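Local coordinates for protein flagellar assembly factor FliW (Geobacillus thermodenitrificans, PDB 5DMD) that probably acts as an anti-CsrA protein, binding CsrA so that it cannot repress translation of targets such as flagellin, and takes part in flagellum assembly, at residues Phe22-Val36 and Ile47-Val59. The protein carries 1 engineered substitution. Sequence-based numbering, arbitrary orientation.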
loop_
_atom_site.group_PDB
_atom_site.type_symbol
_atom_site.label_atom_id
_atom_site.label_comp_id
_atom_site.label_asym_id
_atom_site.label_seq_id
_atom_site.Cartn_x
_atom_site.Cartn_y
_atom_site.Cartn_z
ATOM N N PHE A 22 10.063 1.864 6.587
ATOM C CA PHE A 22 9.762 0.435 6.528
ATOM C C PHE A 22 11.035 -0.274 6.989
ATOM O O PHE A 22 11.967 -0.473 6.209
ATOM C CB PHE A 22 9.404 0.066 5.086
ATOM C CG PHE A 22 7.995 0.432 4.682
ATOM C CD1 PHE A 22 7.608 1.746 4.535
ATOM C CD2 PHE A 22 7.077 -0.572 4.414
ATOM C CE1 PHE A 22 6.319 2.056 4.151
ATOM C CE2 PHE A 22 5.786 -0.271 4.023
ATOM C CZ PHE A 22 5.405 1.046 3.891
ATOM N N GLU A 23 11.075 -0.664 8.263
ATOM C CA GLU A 23 12.330 -1.149 8.835
ATOM C C GLU A 23 12.799 -2.452 8.192
ATOM O O GLU A 23 14.007 -2.719 8.143
ATOM C CB GLU A 23 12.197 -1.283 10.349
ATOM C CG GLU A 23 12.051 0.066 11.045
ATOM C CD GLU A 23 11.764 -0.052 12.529
ATOM O OE1 GLU A 23 11.483 -1.174 12.997
ATOM O OE2 GLU A 23 11.804 0.985 13.224
ATOM N N GLN A 24 11.885 -3.260 7.667
ATOM C CA GLN A 24 12.250 -4.476 6.955
ATOM C C GLN A 24 12.223 -4.298 5.450
ATOM O O GLN A 24 12.247 -5.299 4.722
ATOM C CB GLN A 24 11.320 -5.633 7.340
ATOM C CG GLN A 24 11.432 -6.078 8.782
ATOM C CD GLN A 24 10.559 -7.276 9.087
ATOM O OE1 GLN A 24 9.439 -7.389 8.589
ATOM N NE2 GLN A 24 11.076 -8.189 9.899
ATOM N N GLY A 25 12.168 -3.059 4.966
ATOM C CA GLY A 25 11.943 -2.877 3.550
ATOM C C GLY A 25 10.561 -3.383 3.174
ATOM O O GLY A 25 9.636 -3.431 3.995
ATOM N N ILE A 26 10.429 -3.778 1.912
ATOM C CA ILE A 26 9.233 -4.484 1.462
ATOM C C ILE A 26 9.683 -5.801 0.840
ATOM O O ILE A 26 10.832 -5.903 0.380
ATOM C CB ILE A 26 8.388 -3.646 0.488
ATOM C CG1 ILE A 26 9.225 -3.230 -0.720
ATOM C CG2 ILE A 26 7.809 -2.414 1.204
ATOM C CD1 ILE A 26 8.459 -2.427 -1.735
ATOM N N PRO A 27 8.842 -6.835 0.835
ATOM C CA PRO A 27 9.235 -8.108 0.221
ATOM C C PRO A 27 9.709 -7.893 -1.208
ATOM O O PRO A 27 9.069 -7.194 -1.998
ATOM C CB PRO A 27 7.935 -8.926 0.261
ATOM C CG PRO A 27 7.203 -8.366 1.442
ATOM C CD PRO A 27 7.489 -6.892 1.417
ATOM N N GLY A 28 10.862 -8.469 -1.527
ATOM C CA GLY A 28 11.505 -8.276 -2.797
ATOM C C GLY A 28 12.531 -7.168 -2.803
ATOM O O GLY A 28 13.431 -7.182 -3.650
ATOM N N PHE A 29 12.431 -6.215 -1.863
ATOM C CA PHE A 29 13.262 -5.016 -1.860
ATOM C C PHE A 29 13.555 -4.639 -0.410
ATOM O O PHE A 29 13.094 -3.620 0.095
ATOM C CB PHE A 29 12.608 -3.850 -2.608
ATOM C CG PHE A 29 12.275 -4.171 -4.029
ATOM C CD1 PHE A 29 13.241 -4.059 -5.017
ATOM C CD2 PHE A 29 11.016 -4.621 -4.369
ATOM C CE1 PHE A 29 12.948 -4.373 -6.331
ATOM C CE2 PHE A 29 10.713 -4.942 -5.679
ATOM C CZ PHE A 29 11.680 -4.814 -6.663
ATOM N N LEU A 30 14.322 -5.489 0.277
ATOM C CA LEU A 30 14.581 -5.256 1.696
ATOM C C LEU A 30 15.349 -3.970 1.947
ATOM O O LEU A 30 15.272 -3.424 3.049
ATOM C CB LEU A 30 15.363 -6.422 2.297
ATOM C CG LEU A 30 14.739 -7.794 2.057
ATOM C CD1 LEU A 30 15.583 -8.846 2.755
ATOM C CD2 LEU A 30 13.327 -7.851 2.562
ATOM N N GLU A 31 16.077 -3.478 0.951
ATOM C CA GLU A 31 16.909 -2.291 1.087
ATOM C C GLU A 31 16.101 -1.012 0.970
ATOM O O GLU A 31 16.627 0.067 1.260
ATOM C CB GLU A 31 17.952 -2.332 -0.032
ATOM C CG GLU A 31 17.356 -2.088 -1.429
ATOM C CD GLU A 31 16.729 -3.341 -2.059
ATOM O OE1 GLU A 31 17.127 -4.468 -1.702
ATOM O OE2 GLU A 31 15.840 -3.189 -2.921
ATOM N N GLU A 32 14.841 -1.112 0.552
ATOM C CA GLU A 32 13.976 0.049 0.360
ATOM C C GLU A 32 13.221 0.313 1.654
ATOM O O GLU A 32 12.138 -0.228 1.896
ATOM C CB GLU A 32 13.056 -0.182 -0.834
ATOM C CG GLU A 32 13.813 -0.309 -2.140
ATOM C CD GLU A 32 14.270 1.049 -2.676
ATOM O OE1 GLU A 32 13.773 2.094 -2.191
ATOM O OE2 GLU A 32 15.105 1.071 -3.603
ATOM N N LYS A 33 13.805 1.165 2.495
ATOM C CA LYS A 33 13.305 1.403 3.838
ATOM C C LYS A 33 12.661 2.769 4.029
ATOM O O LYS A 33 12.196 3.063 5.134
ATOM C CB LYS A 33 14.420 1.196 4.869
ATOM C CG LYS A 33 14.989 -0.231 4.859
ATOM C CD LYS A 33 15.860 -0.479 6.084
ATOM C CE LYS A 33 16.659 -1.769 5.954
ATOM N NZ LYS A 33 15.796 -2.976 5.812
ATOM N N GLN A 34 12.610 3.610 2.994
ATOM C CA GLN A 34 12.074 4.960 3.107
ATOM C C GLN A 34 11.117 5.213 1.955
ATOM O O GLN A 34 11.515 5.129 0.784
ATOM C CB GLN A 34 13.196 5.994 3.083
ATOM C CG GLN A 34 14.024 6.019 4.347
ATOM C CD GLN A 34 15.354 6.709 4.141
ATOM O OE1 GLN A 34 15.671 7.677 4.826
ATOM N NE2 GLN A 34 16.135 6.217 3.189
ATOM N N PHE A 35 9.867 5.532 2.288
ATOM C CA PHE A 35 8.841 5.823 1.297
ATOM C C PHE A 35 8.080 7.079 1.686
ATOM O O PHE A 35 7.993 7.459 2.857
ATOM C CB PHE A 35 7.828 4.672 1.201
ATOM C CG PHE A 35 8.359 3.454 0.523
ATOM C CD1 PHE A 35 9.053 2.483 1.237
ATOM C CD2 PHE A 35 8.151 3.264 -0.835
ATOM C CE1 PHE A 35 9.545 1.347 0.587
ATOM C CE2 PHE A 35 8.646 2.145 -1.486
ATOM C CZ PHE A 35 9.339 1.182 -0.774
ATOM N N VAL A 36 7.514 7.723 0.684
ATOM C CA VAL A 36 6.561 8.801 0.902
ATOM C C VAL A 36 5.269 8.416 0.199
ATOM O O VAL A 36 5.281 7.685 -0.797
ATOM C CB VAL A 36 7.095 10.173 0.415
ATOM C CG1 VAL A 36 7.477 10.125 -1.059
ATOM C CG2 VAL A 36 6.101 11.294 0.683
ATOM N N ILE A 47 0.236 7.014 -4.262
ATOM C CA ILE A 47 1.467 6.364 -4.710
ATOM C C ILE A 47 2.365 6.120 -3.507
ATOM O O ILE A 47 2.726 7.062 -2.786
ATOM C CB ILE A 47 2.208 7.201 -5.763
ATOM C CG1 ILE A 47 1.280 7.528 -6.931
ATOM C CG2 ILE A 47 3.434 6.430 -6.253
ATOM C CD1 ILE A 47 0.688 6.290 -7.585
ATOM N N LEU A 48 2.745 4.860 -3.297
ATOM C CA LEU A 48 3.801 4.523 -2.347
ATOM C C LEU A 48 5.126 4.687 -3.087
ATOM O O LEU A 48 5.519 3.822 -3.869
ATOM C CB LEU A 48 3.602 3.094 -1.843
ATOM C CG LEU A 48 4.609 2.613 -0.799
ATOM C CD1 LEU A 48 4.452 3.405 0.500
ATOM C CD2 LEU A 48 4.437 1.114 -0.568
ATOM N N GLN A 49 5.817 5.803 -2.844
ATOM C CA GLN A 49 6.966 6.224 -3.647
ATOM C C GLN A 49 8.259 6.066 -2.857
ATOM O O GLN A 49 8.417 6.675 -1.794
ATOM C CB GLN A 49 6.803 7.690 -4.054
ATOM C CG GLN A 49 7.998 8.275 -4.791
ATOM C CD GLN A 49 8.180 7.676 -6.171
ATOM O OE1 GLN A 49 7.293 7.753 -7.021
ATOM N NE2 GLN A 49 9.327 7.036 -6.384
ATOM N N SER A 50 9.190 5.275 -3.382
ATOM C CA SER A 50 10.506 5.183 -2.769
ATOM C C SER A 50 11.223 6.528 -2.840
ATOM O O SER A 50 11.220 7.201 -3.874
ATOM C CB SER A 50 11.350 4.142 -3.505
ATOM O OG SER A 50 12.700 4.239 -3.081
ATOM N N VAL A 51 11.866 6.908 -1.732
ATOM C CA VAL A 51 12.688 8.117 -1.665
ATOM C C VAL A 51 14.049 7.934 -2.315
ATOM O O VAL A 51 14.724 8.924 -2.622
ATOM C CB VAL A 51 12.780 8.475 -0.168
ATOM C CG1 VAL A 51 13.773 9.599 0.102
ATOM C CG2 VAL A 51 11.424 8.836 0.363
ATOM N N ASN A 52 14.457 6.691 -2.574
ATOM C CA ASN A 52 15.768 6.420 -3.141
ATOM C C ASN A 52 15.732 5.926 -4.578
ATOM O O ASN A 52 16.726 6.092 -5.290
ATOM C CB ASN A 52 16.502 5.380 -2.283
ATOM C CG ASN A 52 16.767 5.882 -0.893
ATOM O OD1 ASN A 52 17.584 6.780 -0.701
ATOM N ND2 ASN A 52 16.067 5.320 0.091
ATOM N N THR A 53 14.627 5.330 -5.020
ATOM C CA THR A 53 14.533 4.696 -6.333
ATOM C C THR A 53 13.298 5.227 -7.055
ATOM O O THR A 53 12.173 4.780 -6.772
ATOM C CB THR A 53 14.439 3.181 -6.181
ATOM O OG1 THR A 53 15.545 2.712 -5.407
ATOM C CG2 THR A 53 14.480 2.509 -7.547
ATOM N N PRO A 54 13.465 6.169 -7.991
ATOM C CA PRO A 54 12.286 6.800 -8.612
ATOM C C PRO A 54 11.292 5.828 -9.231
ATOM O O PRO A 54 10.079 6.044 -9.127
ATOM C CB PRO A 54 12.907 7.737 -9.664
ATOM C CG PRO A 54 14.251 8.082 -9.103
ATOM C CD PRO A 54 14.720 6.849 -8.362
ATOM N N ALA A 55 11.764 4.759 -9.876
ATOM C CA ALA A 55 10.845 3.864 -10.571
ATOM C C ALA A 55 10.015 3.016 -9.615
ATOM O O ALA A 55 9.017 2.420 -10.041
ATOM C CB ALA A 55 11.609 2.969 -11.550
ATOM N N LEU A 56 10.401 2.942 -8.341
ATOM C CA LEU A 56 9.686 2.115 -7.374
ATOM C C LEU A 56 8.547 2.951 -6.800
ATOM O O LEU A 56 8.681 3.585 -5.751
ATOM C CB LEU A 56 10.630 1.635 -6.280
ATOM C CG LEU A 56 10.203 0.334 -5.595
ATOM C CD1 LEU A 56 9.815 -0.701 -6.644
ATOM C CD2 LEU A 56 11.291 -0.200 -4.682
ATOM N N GLY A 57 7.417 2.962 -7.501
ATOM C CA GLY A 57 6.235 3.663 -7.045
ATOM C C GLY A 57 4.974 2.854 -7.277
ATOM O O GLY A 57 4.530 2.697 -8.418
ATOM N N PHE A 58 4.388 2.335 -6.204
ATOM C CA PHE A 58 3.227 1.452 -6.295
ATOM C C PHE A 58 1.921 2.226 -6.159
ATOM O O PHE A 58 1.834 3.203 -5.406
ATOM C CB PHE A 58 3.298 0.384 -5.200
ATOM C CG PHE A 58 4.575 -0.408 -5.209
ATOM C CD1 PHE A 58 5.682 0.011 -4.486
ATOM C CD2 PHE A 58 4.661 -1.588 -5.936
ATOM C CE1 PHE A 58 6.863 -0.725 -4.503
ATOM C CE2 PHE A 58 5.837 -2.335 -5.951
ATOM C CZ PHE A 58 6.935 -1.905 -5.236
ATOM N N VAL A 59 0.899 1.776 -6.889
ATOM C CA VAL A 59 -0.424 2.389 -6.827
ATOM C C VAL A 59 -1.220 1.733 -5.710
ATOM O O VAL A 59 -1.438 0.518 -5.734
ATOM C CB VAL A 59 -1.165 2.255 -8.164
ATOM C CG1 VAL A 59 -2.530 2.902 -8.051
ATOM C CG2 VAL A 59 -0.349 2.882 -9.287
#
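E32 reaches across to the end of strand 45-50 and the turn that follows it, and sets its two carboxylate oxygens on two hydroxyls. S50 OG donates to E32 OE1 at 2.6 Å, on the syn side but 31° out of the carboxylate plane, while T53 OG1 donates to E32 OE2 over a very short 2.5 Å. A bend at chi2 (-77°) turns the buried carboxylate toward this pair, and its rotation is fixed from both oxygens. S50 OG is itself gripped by the backbone N-H groups of N52 and T53, an ST turn and ST motif that would help polarise the hydroxyl toward E32. The aliphatic part of E32 is packed as well, CG meeting L56 CD2 at 3.6 Å; the same methyl lies over one face of the F29 ring, toward its rim.

The two loops lie at the open end of a β-hairpin, strands 34-39 and 45-50, within the curled antiparallel sheet of FliW. V36 and Q49 are a hydrogen-bonded pair, V36 N to Q49 O and Q49 N to V36 O each 2.8 Å; F35 faces S50 as a non-hydrogen-bonded pair. On the face that carries F35 and S50, the F35 ring leans against L48, CD2 lying 3.6 Å from L48 CG, and runs past the backbone N of S50. I26 CD1 enters the same layer from the opposite direction to F58, touching its CE1 at 3.6 Å.

Packing thins toward solvent around Q34 and N52. There V51 N still donates almost straight to Q34 O (3.1 Å, 177° at the hydrogen), but V51 CB stays 4.1 Å from Q34 CB, with N52 exposed and Q34 partly so.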